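Local coordinates for protein neurotoxin (Clostridium botulinum, PDB 2QN0) that acts as the zinc protease light chain of botulinum neurotoxin type C1, which probably cleaves SNARE proteins of nerve terminals, at residues K83-K88 with N386-N391; F8-P13 with V45-F50; I307-A310 with F315-Y318; K292-Y297 with V340-N345. All blocks are in the same frame, centred on the assembly; numbering follows the deposited sequence.

Interaction 1 (K83-K88 with N386-N391); sequences KDTFLK and NILDDN
L388 reaches from a surface loop to the flank of an alpha helix, where it touches T85 and K88, about one turn apart. The loop folds back at N386, which opens a type I beta turn closed by D389 N donating to N386 O; the OD1 of N386 is held by R422. I387 lays its side chain on E89 and gives its carbonyl oxygen to K92. L388 then carries the contact. With its CG anti to the carbonyl carbon (chi1 -70°), it presents both methyls to the helix: CD1 lies 4.0 Å from T85 CG2 and equally far from K88 CB, while CD2 is 3.6 Å from K88 O. A forked apolar residue suits this place, since T85 offers a methyl and K88 the aliphatic root of its chain. The rest of K88 leads away, and its NZ meets D84 OD2 at 2.8 Å on the syn lone pair, a salt bridge. D389 OD1 accepts from N391 N at 2.8 Å, an Asx turn, and D390 pairs with K92. The contact pins one turn of the loop between strands 383-384 and 422-423 to helix 80-97, while F86 points away from the loop and packs on P47.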
loop_
_atom_site.group_PDB
_atom_site.type_symbol
_atom_site.label_atom_id
_atom_site.label_comp_id
_atom_site.label_asym_id
_atom_site.label_seq_id
_atom_site.Cartn_x
_atom_site.Cartn_y
_atom_site.Cartn_z
ATOM N N LYS A 83 -19.151 4.674 2.632
ATOM C CA LYS A 83 -18.043 4.265 3.487
ATOM C C LYS A 83 -18.187 2.824 3.950
ATOM O O LYS A 83 -17.201 2.090 4.035
ATOM C CB LYS A 83 -17.938 5.207 4.688
ATOM C CG LYS A 83 -17.647 6.643 4.286
ATOM C CD LYS A 83 -17.481 7.558 5.483
ATOM C CE LYS A 83 -17.082 8.959 5.031
ATOM N NZ LYS A 83 -16.825 9.871 6.176
ATOM N N ASP A 84 -19.418 2.413 4.240
ATOM C CA ASP A 84 -19.670 1.051 4.684
ATOM C C ASP A 84 -19.296 0.075 3.569
ATOM O O ASP A 84 -18.648 -0.945 3.806
ATOM C CB ASP A 84 -21.150 0.876 5.046
ATOM C CG ASP A 84 -21.448 -0.488 5.625
ATOM O OD1 ASP A 84 -20.998 -0.769 6.759
ATOM O OD2 ASP A 84 -22.124 -1.289 4.946
ATOM N N THR A 85 -19.712 0.393 2.350
ATOM C CA THR A 85 -19.416 -0.458 1.209
ATOM C C THR A 85 -17.909 -0.524 0.964
ATOM O O THR A 85 -17.357 -1.603 0.752
ATOM C CB THR A 85 -20.134 0.059 -0.050
ATOM O OG1 THR A 85 -21.549 -0.098 0.126
ATOM C CG2 THR A 85 -19.695 -0.716 -1.282
ATOM N N PHE A 86 -17.252 0.631 1.006
ATOM C CA PHE A 86 -15.803 0.696 0.799
ATOM C C PHE A 86 -15.096 -0.149 1.854
ATOM O O PHE A 86 -14.217 -0.955 1.540
ATOM C CB PHE A 86 -15.319 2.142 0.903
ATOM C CG PHE A 86 -13.830 2.297 0.744
ATOM C CD1 PHE A 86 -13.248 2.321 -0.521
ATOM C CD2 PHE A 86 -13.011 2.411 1.861
ATOM C CE1 PHE A 86 -11.866 2.459 -0.672
ATOM C CE2 PHE A 86 -11.623 2.549 1.722
ATOM C CZ PHE A 86 -11.056 2.573 0.451
ATOM N N LEU A 87 -15.485 0.040 3.112
ATOM C CA LEU A 87 -14.886 -0.707 4.212
ATOM C C LEU A 87 -14.998 -2.210 3.981
ATOM O O LEU A 87 -14.028 -2.949 4.144
ATOM C CB LEU A 87 -15.569 -0.332 5.532
ATOM C CG LEU A 87 -15.131 -1.074 6.795
ATOM C CD1 LEU A 87 -13.649 -0.834 7.067
ATOM C CD2 LEU A 87 -15.972 -0.586 7.969
ATOM N N LYS A 88 -16.184 -2.665 3.596
ATOM C CA LYS A 88 -16.393 -4.084 3.354
ATOM C C LYS A 88 -15.619 -4.596 2.142
ATOM O O LYS A 88 -15.208 -5.757 2.111
ATOM C CB LYS A 88 -17.894 -4.368 3.217
ATOM C CG LYS A 88 -18.600 -4.303 4.571
ATOM C CD LYS A 88 -20.116 -4.238 4.467
ATOM C CE LYS A 88 -20.724 -4.154 5.868
ATOM N NZ LYS A 88 -22.194 -3.904 5.841
ATOM N N ASN A 386 -19.573 -5.031 -8.779
ATOM C CA ASN A 386 -20.051 -5.173 -7.409
ATOM C C ASN A 386 -19.295 -6.353 -6.823
ATOM O O ASN A 386 -19.808 -7.473 -6.763
ATOM C CB ASN A 386 -21.556 -5.445 -7.405
ATOM C CG ASN A 386 -22.326 -4.432 -8.226
ATOM O OD1 ASN A 386 -22.105 -3.225 -8.109
ATOM N ND2 ASN A 386 -23.240 -4.916 -9.059
ATOM N N ILE A 387 -18.061 -6.095 -6.396
ATOM C CA ILE A 387 -17.214 -7.148 -5.858
ATOM C C ILE A 387 -17.660 -7.756 -4.533
ATOM O O ILE A 387 -17.106 -8.766 -4.102
ATOM C CB ILE A 387 -15.746 -6.675 -5.733
ATOM C CG1 ILE A 387 -15.655 -5.451 -4.822
ATOM C CG2 ILE A 387 -15.199 -6.331 -7.119
ATOM C CD1 ILE A 387 -14.225 -5.005 -4.567
ATOM N N LEU A 388 -18.655 -7.157 -3.886
ATOM C CA LEU A 388 -19.147 -7.717 -2.626
ATOM C C LEU A 388 -20.124 -8.859 -2.916
ATOM O O LEU A 388 -20.418 -9.678 -2.043
ATOM C CB LEU A 388 -19.834 -6.639 -1.780
ATOM C CG LEU A 388 -18.921 -5.560 -1.184
ATOM C CD1 LEU A 388 -19.734 -4.604 -0.322
ATOM C CD2 LEU A 388 -17.835 -6.221 -0.348
ATOM N N ASP A 389 -20.615 -8.912 -4.151
ATOM C CA ASP A 389 -21.555 -9.952 -4.581
ATOM C C ASP A 389 -20.768 -11.212 -4.935
ATOM O O ASP A 389 -20.042 -11.228 -5.928
ATOM C CB ASP A 389 -22.328 -9.466 -5.812
ATOM C CG ASP A 389 -23.440 -10.418 -6.232
ATOM O OD1 ASP A 389 -23.357 -11.631 -5.936
ATOM O OD2 ASP A 389 -24.396 -9.947 -6.883
ATOM N N ASP A 390 -20.915 -12.271 -4.139
ATOM C CA ASP A 390 -20.185 -13.509 -4.403
ATOM C C ASP A 390 -20.489 -14.157 -5.750
ATOM O O ASP A 390 -19.774 -15.061 -6.177
ATOM C CB ASP A 390 -20.414 -14.532 -3.285
ATOM C CG ASP A 390 -19.608 -14.223 -2.036
ATOM O OD1 ASP A 390 -18.476 -13.708 -2.168
ATOM O OD2 ASP A 390 -20.095 -14.507 -0.922
ATOM N N ASN A 391 -21.549 -13.711 -6.414
ATOM C CA ASN A 391 -21.890 -14.260 -7.722
ATOM C C ASN A 391 -21.067 -13.535 -8.780
ATOM O O ASN A 391 -21.069 -13.910 -9.951
ATOM C CB ASN A 391 -23.377 -14.066 -8.026
ATOM C CG ASN A 391 -24.270 -14.878 -7.110
ATOM O OD1 ASN A 391 -24.081 -16.084 -6.952
ATOM N ND2 ASN A 391 -25.251 -14.220 -6.503
#

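Interaction 2 (F8-P13 with V45-F50); sequences FNYSDP and VIPDRF
An inverse gamma turn centred on P47, following the strand that carries V45 in the mixed sheet, receives Y10 from the N-terminal loop. Y10 sits in a type I beta turn running from N9 to D12. That turn is braced from within: D12 OD2 takes the backbone N of N9 at 2.9 Å, from well above the carboxylate plane, and OD1 takes N9 ND2 at 3.2 Å, within the amide plane of N9. Aspartate suits position 12 because its two oxygens can take a backbone N-H and a side-chain N-H at once, while the N9 amide donates through ND2 and accepts from K88 NZ at OD1. The gamma turn has a weak bond from D48 N to I46 O, and proline's restricted phi (-70°) fits its tight bend. Y10 extends its CG anti to the backbone N (chi1 -173°), which carries the ring away from its own turn until CD1 comes within 4.3 Å of P47 CG, a light apolar touch. K35 makes a cation-pi contact with the same ring. D48 is chiefly engaged by K83, whose NZ forms a salt bridge with its OD1. That oxygen has a further partner: a water in the plane of the tyrosine ring accepts from Y10 OH at 2.7 Å and donates to D48 OD1 at 2.8 Å.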
loop_
_atom_site.group_PDB
_atom_site.type_symbol
_atom_site.label_atom_id
_atom_site.label_comp_id
_atom_site.label_asym_id
_atom_site.label_seq_id
_atom_site.Cartn_x
_atom_site.Cartn_y
_atom_site.Cartn_z
ATOM N N PHE A 8 -16.368 -5.694 9.809
ATOM C CA PHE A 8 -16.999 -4.497 10.351
ATOM C C PHE A 8 -18.139 -3.964 9.503
ATOM O O PHE A 8 -18.251 -4.264 8.316
ATOM C CB PHE A 8 -15.989 -3.348 10.441
ATOM C CG PHE A 8 -14.788 -3.635 11.286
ATOM C CD1 PHE A 8 -14.880 -3.648 12.672
ATOM C CD2 PHE A 8 -13.548 -3.845 10.691
ATOM C CE1 PHE A 8 -13.751 -3.861 13.457
ATOM C CE2 PHE A 8 -12.414 -4.057 11.466
ATOM C CZ PHE A 8 -12.513 -4.064 12.851
ATOM N N ASN A 9 -18.966 -3.150 10.154
ATOM C CA ASN A 9 -20.059 -2.418 9.530
ATOM C C ASN A 9 -19.577 -1.028 9.913
ATOM O O ASN A 9 -19.083 -0.841 11.027
ATOM C CB ASN A 9 -21.405 -2.681 10.214
ATOM C CG ASN A 9 -21.915 -4.079 9.978
ATOM O OD1 ASN A 9 -22.128 -4.491 8.838
ATOM N ND2 ASN A 9 -22.118 -4.821 11.059
ATOM N N TYR A 10 -19.698 -0.056 9.019
ATOM C CA TYR A 10 -19.229 1.283 9.344
ATOM C C TYR A 10 -19.899 1.815 10.609
ATOM O O TYR A 10 -19.294 2.566 11.373
ATOM C CB TYR A 10 -19.500 2.245 8.188
ATOM C CG TYR A 10 -18.883 3.604 8.399
ATOM C CD1 TYR A 10 -17.499 3.775 8.354
ATOM C CD2 TYR A 10 -19.677 4.717 8.685
ATOM C CE1 TYR A 10 -16.919 5.017 8.592
ATOM C CE2 TYR A 10 -19.106 5.967 8.925
ATOM C CZ TYR A 10 -17.726 6.108 8.876
ATOM O OH TYR A 10 -17.154 7.335 9.119
ATOM N N SER A 11 -21.147 1.408 10.826
ATOM C CA SER A 11 -21.919 1.855 11.982
ATOM C C SER A 11 -21.544 1.202 13.313
ATOM O O SER A 11 -22.016 1.641 14.365
ATOM C CB SER A 11 -23.411 1.629 11.722
ATOM O OG SER A 11 -23.676 0.256 11.496
ATOM N N ASP A 12 -20.714 0.161 13.284
ATOM C CA ASP A 12 -20.325 -0.509 14.525
ATOM C C ASP A 12 -19.753 0.486 15.527
ATOM O O ASP A 12 -18.985 1.377 15.167
ATOM C CB ASP A 12 -19.311 -1.626 14.253
ATOM C CG ASP A 12 -19.928 -2.812 13.534
ATOM O OD1 ASP A 12 -21.177 -2.887 13.466
ATOM O OD2 ASP A 12 -19.168 -3.676 13.047
ATOM N N PRO A 13 -20.126 0.342 16.810
ATOM C CA PRO A 13 -19.676 1.219 17.894
ATOM C C PRO A 13 -18.181 1.175 18.185
ATOM O O PRO A 13 -17.537 0.139 18.023
ATOM C CB PRO A 13 -20.480 0.722 19.101
ATOM C CG PRO A 13 -21.669 0.037 18.493
ATOM C CD PRO A 13 -21.060 -0.674 17.323
ATOM N N VAL A 45 -7.817 0.940 8.620
ATOM C CA VAL A 45 -8.470 1.506 7.454
ATOM C C VAL A 45 -9.401 2.637 7.880
ATOM O O VAL A 45 -10.161 2.502 8.842
ATOM C CB VAL A 45 -9.283 0.446 6.666
ATOM C CG1 VAL A 45 -10.310 -0.213 7.565
ATOM C CG2 VAL A 45 -9.973 1.108 5.471
ATOM N N ILE A 46 -9.289 3.766 7.188
ATOM C CA ILE A 46 -10.145 4.930 7.417
ATOM C C ILE A 46 -10.808 5.101 6.055
ATOM O O ILE A 46 -10.186 5.592 5.111
ATOM C CB ILE A 46 -9.332 6.191 7.762
ATOM C CG1 ILE A 46 -8.538 5.963 9.051
ATOM C CG2 ILE A 46 -10.277 7.382 7.935
ATOM C CD1 ILE A 46 -7.654 7.138 9.446
ATOM N N PRO A 47 -12.076 4.672 5.932
ATOM C CA PRO A 47 -12.868 4.738 4.696
ATOM C C PRO A 47 -13.288 6.132 4.237
ATOM O O PRO A 47 -14.442 6.333 3.862
ATOM C CB PRO A 47 -14.092 3.864 5.013
ATOM C CG PRO A 47 -13.740 3.136 6.288
ATOM C CD PRO A 47 -12.885 4.115 7.026
ATOM N N ASP A 48 -12.359 7.084 4.256
ATOM C CA ASP A 48 -12.654 8.457 3.841
ATOM C C ASP A 48 -11.764 8.891 2.680
ATOM O O ASP A 48 -10.713 8.296 2.437
ATOM C CB ASP A 48 -12.385 9.452 4.977
ATOM C CG ASP A 48 -13.190 9.177 6.225
ATOM O OD1 ASP A 48 -14.138 8.365 6.181
ATOM O OD2 ASP A 48 -12.863 9.801 7.257
ATOM N N ARG A 49 -12.180 9.937 1.972
ATOM C CA ARG A 49 -11.361 10.476 0.891
ATOM C C ARG A 49 -10.197 11.140 1.629
ATOM O O ARG A 49 -10.362 11.609 2.759
ATOM C CB ARG A 49 -12.145 11.504 0.063
ATOM C CG ARG A 49 -13.296 10.903 -0.741
ATOM C CD ARG A 49 -12.796 9.887 -1.772
ATOM N NE ARG A 49 -12.088 10.522 -2.885
ATOM C CZ ARG A 49 -12.689 11.135 -3.901
ATOM N NH1 ARG A 49 -14.015 11.195 -3.952
ATOM N NH2 ARG A 49 -11.967 11.689 -4.871
ATOM N N PHE A 50 -9.028 11.183 0.994
ATOM C CA PHE A 50 -7.825 11.735 1.616
ATOM C C PHE A 50 -7.129 12.750 0.712
ATOM O O PHE A 50 -7.076 12.574 -0.501
ATOM C CB PHE A 50 -6.860 10.575 1.922
ATOM C CG PHE A 50 -5.588 10.984 2.626
ATOM C CD1 PHE A 50 -5.569 11.186 4.004
ATOM C CD2 PHE A 50 -4.399 11.122 1.914
ATOM C CE1 PHE A 50 -4.384 11.515 4.665
ATOM C CE2 PHE A 50 -3.206 11.452 2.567
ATOM C CZ PHE A 50 -3.199 11.649 3.946
HETATM O O HOH W 1 -14.501 7.384 8.764
#

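Interaction 3 (I307-A310 with F315-Y318); sequences ITTA and FNKY
N316 lays its amide beside T309 and over the start of A310, the side chains of N316 and T309 lying in parallel, flank against flank. Its CG is anti to the carbonyl carbon (chi1 -76°), a setting that brings OD1 back across the short connection to the strand. There OD1 accepts the backbone N of A310 at 2.8 Å. The bond is bent, with 134° at the hydrogen, and the donor is tilted 24° from the carbonyl plane. The same oxygen rests 3.5 Å from T309 CA and 3.7 Å from T309 OG1. A short amide is apt here: it supplies an acceptor to a strand N-H that the returning chain meets with a side chain instead of a backbone carbonyl. Next to this polar grip lies a small apolar one, A310 CB against F315 CB at 3.8 Å. Alanine permits that close approach of backbones, the CA atoms of A310 and N316 being 5.1 Å apart. The phenyl ring of F315 leads away from the strand and stacks on F129. The 3-10 turn carrying F315 and N316 is closed by Y318 N donating to F315 O at 2.8 Å, and CG of K317 lies over one face of the Y318 ring. Y318 is the N-cap of helix 319-330. The contact therefore ties the end of the connection after helix 283-304, where strand 309-311 pairs in parallel with strand 126-128, to the run-in of that next helix.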
loop_
_atom_site.group_PDB
_atom_site.type_symbol
_atom_site.label_atom_id
_atom_site.label_comp_id
_atom_site.label_asym_id
_atom_site.label_seq_id
_atom_site.Cartn_x
_atom_site.Cartn_y
_atom_site.Cartn_z
ATOM N N ILE A 307 20.714 2.045 22.888
ATOM C CA ILE A 307 19.493 2.573 23.491
ATOM C C ILE A 307 19.504 2.630 25.015
ATOM O O ILE A 307 19.679 1.612 25.685
ATOM C CB ILE A 307 18.248 1.769 23.057
ATOM C CG1 ILE A 307 18.226 1.607 21.533
ATOM C CG2 ILE A 307 16.993 2.498 23.511
ATOM C CD1 ILE A 307 18.188 2.924 20.770
ATOM N N THR A 308 19.289 3.828 25.553
ATOM C CA THR A 308 19.256 4.035 26.998
ATOM C C THR A 308 18.015 4.810 27.424
ATOM O O THR A 308 17.664 4.837 28.605
ATOM C CB THR A 308 20.478 4.830 27.478
ATOM O OG1 THR A 308 20.447 6.139 26.899
ATOM C CG2 THR A 308 21.760 4.128 27.075
ATOM N N THR A 309 17.350 5.447 26.464
ATOM C CA THR A 309 16.166 6.230 26.777
ATOM C C THR A 309 15.112 6.146 25.679
ATOM O O THR A 309 15.418 5.833 24.527
ATOM C CB THR A 309 16.543 7.709 27.019
ATOM O OG1 THR A 309 15.375 8.450 27.391
ATOM C CG2 THR A 309 17.151 8.316 25.767
ATOM N N ALA A 310 13.867 6.424 26.045
ATOM C CA ALA A 310 12.766 6.367 25.094
ATOM C C ALA A 310 11.782 7.510 25.295
ATOM O O ALA A 310 11.649 8.046 26.398
ATOM C CB ALA A 310 12.042 5.032 25.223
ATOM N N PHE A 315 7.769 4.428 27.790
ATOM C CA PHE A 315 8.365 3.346 27.010
ATOM C C PHE A 315 9.734 2.908 27.536
ATOM O O PHE A 315 10.267 1.886 27.107
ATOM C CB PHE A 315 8.496 3.770 25.540
ATOM C CG PHE A 315 7.237 3.585 24.737
ATOM C CD1 PHE A 315 6.910 2.339 24.215
ATOM C CD2 PHE A 315 6.378 4.655 24.507
ATOM C CE1 PHE A 315 5.741 2.158 23.470
ATOM C CE2 PHE A 315 5.208 4.485 23.764
ATOM C CZ PHE A 315 4.892 3.232 23.245
ATOM N N ASN A 316 10.306 3.667 28.465
ATOM C CA ASN A 316 11.618 3.304 29.001
ATOM C C ASN A 316 11.682 1.873 29.517
ATOM O O ASN A 316 12.653 1.159 29.267
ATOM C CB ASN A 316 12.038 4.264 30.121
ATOM C CG ASN A 316 12.507 5.606 29.596
ATOM O OD1 ASN A 316 13.265 5.674 28.629
ATOM N ND2 ASN A 316 12.074 6.681 30.243
ATOM N N LYS A 317 10.649 1.445 30.236
ATOM C CA LYS A 317 10.633 0.096 30.788
ATOM C C LYS A 317 10.465 -0.987 29.720
ATOM O O LYS A 317 10.602 -2.174 30.011
ATOM C CB LYS A 317 9.519 -0.032 31.831
ATOM C CG LYS A 317 8.117 -0.066 31.249
ATOM C CD LYS A 317 7.057 -0.147 32.343
ATOM C CE LYS A 317 6.834 1.200 33.010
ATOM N NZ LYS A 317 6.235 2.192 32.065
ATOM N N TYR A 318 10.182 -0.578 28.486
ATOM C CA TYR A 318 9.986 -1.534 27.399
ATOM C C TYR A 318 11.070 -1.473 26.323
ATOM O O TYR A 318 10.874 -1.966 25.214
ATOM C CB TYR A 318 8.611 -1.313 26.759
ATOM C CG TYR A 318 7.474 -1.395 27.754
ATOM C CD1 TYR A 318 7.231 -2.569 28.461
ATOM C CD2 TYR A 318 6.669 -0.286 28.018
ATOM C CE1 TYR A 318 6.215 -2.641 29.414
ATOM C CE2 TYR A 318 5.648 -0.346 28.970
ATOM C CZ TYR A 318 5.431 -1.526 29.663
ATOM O OH TYR A 318 4.435 -1.593 30.612
#

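Interaction 4 (K292-Y297 with V340-N345); sequences KALDYY and VTVNRN
L294 is the meeting point of V342 and R344, which approach it in quite different ways. L294 and V342 run antiparallel past each other, flank to flank, and L294 CD1 reaches V342 CG1 at 3.6 Å. Against R344 the leucine stands at about a right angle: CD2 comes over one face of the guanidinium, 3.6 Å from R344 CZ. The distance of 3.1 Å from CD2 to R344 NH2 is short and perhaps doubtful in an exposed side chain. Two torsions set this up. L294 carries its CG anti to the backbone N (chi1 178°), projecting the fork from the helix, and the arginine chain bends at chi3 (-87°) to bring its flat end round to the leucine. On the following turn the other methyl of V342, CG2, rests 3.9 Å from Y297 O. The Y297 ring itself leads away, meeting Y330 and F347 edge-to-face and donating from OH to Y239 O. N343, next to V342, is the N-cap of helix 344-357, its OD1 accepting from K346 N. L294 and V342 thus pack helix 283-304 against the chain entering that helix. The buried leucine has methyl packing through one branch and an exposed arginine at the other: the guanidinium turns to it a face, which offers no N-H, and keeps NH2 for the salt bridge with E291.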
loop_
_atom_site.group_PDB
_atom_site.type_symbol
_atom_site.label_atom_id
_atom_site.label_comp_id
_atom_site.label_asym_id
_atom_site.label_seq_id
_atom_site.Cartn_x
_atom_site.Cartn_y
_atom_site.Cartn_z
ATOM N N LYS A 292 23.387 0.668 -0.093
ATOM C CA LYS A 292 23.015 1.847 0.672
ATOM C C LYS A 292 22.087 1.401 1.809
ATOM O O LYS A 292 22.214 1.852 2.948
ATOM C CB LYS A 292 22.303 2.853 -0.235
ATOM C CG LYS A 292 22.063 4.215 0.386
ATOM C CD LYS A 292 21.372 5.140 -0.609
ATOM C CE LYS A 292 21.162 6.535 -0.039
ATOM N NZ LYS A 292 22.447 7.214 0.273
ATOM N N ALA A 293 21.162 0.501 1.491
ATOM C CA ALA A 293 20.229 -0.020 2.488
ATOM C C ALA A 293 21.003 -0.780 3.562
ATOM O O ALA A 293 20.722 -0.646 4.754
ATOM C CB ALA A 293 19.203 -0.941 1.823
ATOM N N LEU A 294 21.978 -1.578 3.145
ATOM C CA LEU A 294 22.777 -2.332 4.107
ATOM C C LEU A 294 23.485 -1.384 5.074
ATOM O O LEU A 294 23.551 -1.656 6.275
ATOM C CB LEU A 294 23.801 -3.215 3.382
ATOM C CG LEU A 294 24.746 -4.043 4.263
ATOM C CD1 LEU A 294 23.951 -4.916 5.231
ATOM C CD2 LEU A 294 25.627 -4.903 3.376
ATOM N N ASP A 295 24.008 -0.271 4.566
ATOM C CA ASP A 295 24.689 0.689 5.434
ATOM C C ASP A 295 23.714 1.307 6.423
ATOM O O ASP A 295 24.067 1.557 7.577
ATOM C CB ASP A 295 25.364 1.801 4.627
ATOM C CG ASP A 295 26.636 1.334 3.942
ATOM O OD1 ASP A 295 27.364 0.511 4.537
ATOM O OD2 ASP A 295 26.914 1.804 2.817
ATOM N N TYR A 296 22.488 1.567 5.976
ATOM C CA TYR A 296 21.488 2.132 6.874
ATOM C C TYR A 296 21.137 1.096 7.940
ATOM O O TYR A 296 20.867 1.446 9.089
ATOM C CB TYR A 296 20.228 2.546 6.102
ATOM C CG TYR A 296 20.349 3.876 5.388
ATOM C CD1 TYR A 296 20.681 5.037 6.086
ATOM C CD2 TYR A 296 20.097 3.980 4.020
ATOM C CE1 TYR A 296 20.757 6.273 5.436
ATOM C CE2 TYR A 296 20.169 5.207 3.362
ATOM C CZ TYR A 296 20.497 6.348 4.074
ATOM O OH TYR A 296 20.562 7.560 3.426
ATOM N N TYR A 297 21.143 -0.178 7.559
ATOM C CA TYR A 297 20.840 -1.249 8.505
ATOM C C TYR A 297 21.954 -1.362 9.541
ATOM O O TYR A 297 21.694 -1.623 10.715
ATOM C CB TYR A 297 20.665 -2.588 7.774
ATOM C CG TYR A 297 19.250 -2.854 7.289
ATOM C CD1 TYR A 297 18.431 -1.808 6.850
ATOM C CD2 TYR A 297 18.736 -4.152 7.261
ATOM C CE1 TYR A 297 17.125 -2.053 6.398
ATOM C CE2 TYR A 297 17.436 -4.407 6.806
ATOM C CZ TYR A 297 16.641 -3.353 6.379
ATOM O OH TYR A 297 15.363 -3.605 5.929
ATOM N N VAL A 340 24.560 -6.465 18.864
ATOM C CA VAL A 340 23.751 -6.707 17.678
ATOM C C VAL A 340 24.574 -6.434 16.424
ATOM O O VAL A 340 25.115 -5.341 16.258
ATOM C CB VAL A 340 22.510 -5.790 17.656
ATOM C CG1 VAL A 340 21.670 -6.079 16.417
ATOM C CG2 VAL A 340 21.681 -6.004 18.920
ATOM N N THR A 341 24.661 -7.426 15.544
ATOM C CA THR A 341 25.415 -7.270 14.306
ATOM C C THR A 341 24.579 -7.636 13.086
ATOM O O THR A 341 23.597 -8.377 13.185
ATOM C CB THR A 341 26.678 -8.151 14.304
ATOM O OG1 THR A 341 26.302 -9.527 14.425
ATOM C CG2 THR A 341 27.590 -7.776 15.467
ATOM N N VAL A 342 24.980 -7.114 11.932
ATOM C CA VAL A 342 24.285 -7.389 10.684
ATOM C C VAL A 342 24.967 -8.534 9.944
ATOM O O VAL A 342 26.174 -8.499 9.704
ATOM C CB VAL A 342 24.279 -6.153 9.757
ATOM C CG1 VAL A 342 23.470 -6.451 8.504
ATOM C CG2 VAL A 342 23.705 -4.948 10.489
ATOM N N ASN A 343 24.193 -9.554 9.599
ATOM C CA ASN A 343 24.712 -10.697 8.858
ATOM C C ASN A 343 24.370 -10.430 7.394
ATOM O O ASN A 343 23.196 -10.355 7.035
ATOM C CB ASN A 343 24.038 -11.984 9.343
ATOM C CG ASN A 343 24.470 -13.207 8.554
ATOM O OD1 ASN A 343 24.191 -13.322 7.361
ATOM N ND2 ASN A 343 25.155 -14.129 9.222
ATOM N N ARG A 344 25.390 -10.269 6.553
ATOM C CA ARG A 344 25.160 -9.985 5.138
ATOM C C ARG A 344 24.275 -11.008 4.440
ATOM O O ARG A 344 23.369 -10.637 3.695
ATOM C CB ARG A 344 26.490 -9.860 4.385
ATOM C CG ARG A 344 26.326 -9.789 2.868
ATOM C CD ARG A 344 27.640 -9.487 2.170
ATOM N NE ARG A 344 27.885 -8.052 2.067
ATOM C CZ ARG A 344 27.264 -7.250 1.206
ATOM N NH1 ARG A 344 26.362 -7.744 0.368
ATOM N NH2 ARG A 344 27.543 -5.954 1.181
ATOM N N ASN A 345 24.539 -12.290 4.666
ATOM C CA ASN A 345 23.740 -13.340 4.042
ATOM C C ASN A 345 22.255 -13.150 4.338
ATOM O O ASN A 345 21.423 -13.205 3.434
ATOM C CB ASN A 345 24.197 -14.716 4.532
ATOM C CG ASN A 345 25.352 -15.266 3.717
ATOM O OD1 ASN A 345 26.228 -14.520 3.282
ATOM N ND2 ASN A 345 25.363 -16.578 3.513
#

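Interactions 1 and 2 adjoin, their centres about 13 Å apart, and meet at helix 80-97, which carries one side of interaction 1 and whose K83 and D84 reach D48 and Y10 of interaction 2. Interaction 4 lies across the chain's centre from both, with interaction 3 on its side; interaction 3 is nested in the loop that interaction 4 closes, strand 309-311 following helix 283-304. Interactions 1 and 3 are surface contacts, whereas 2 and 4 are partly buried. Their chemistry differs too: one leucine fork in interaction 1, a water bridge and light proline touch in interaction 2, a direct amide-to-backbone bond in interaction 3, and aliphatic packing edged by an arginine in interaction 4.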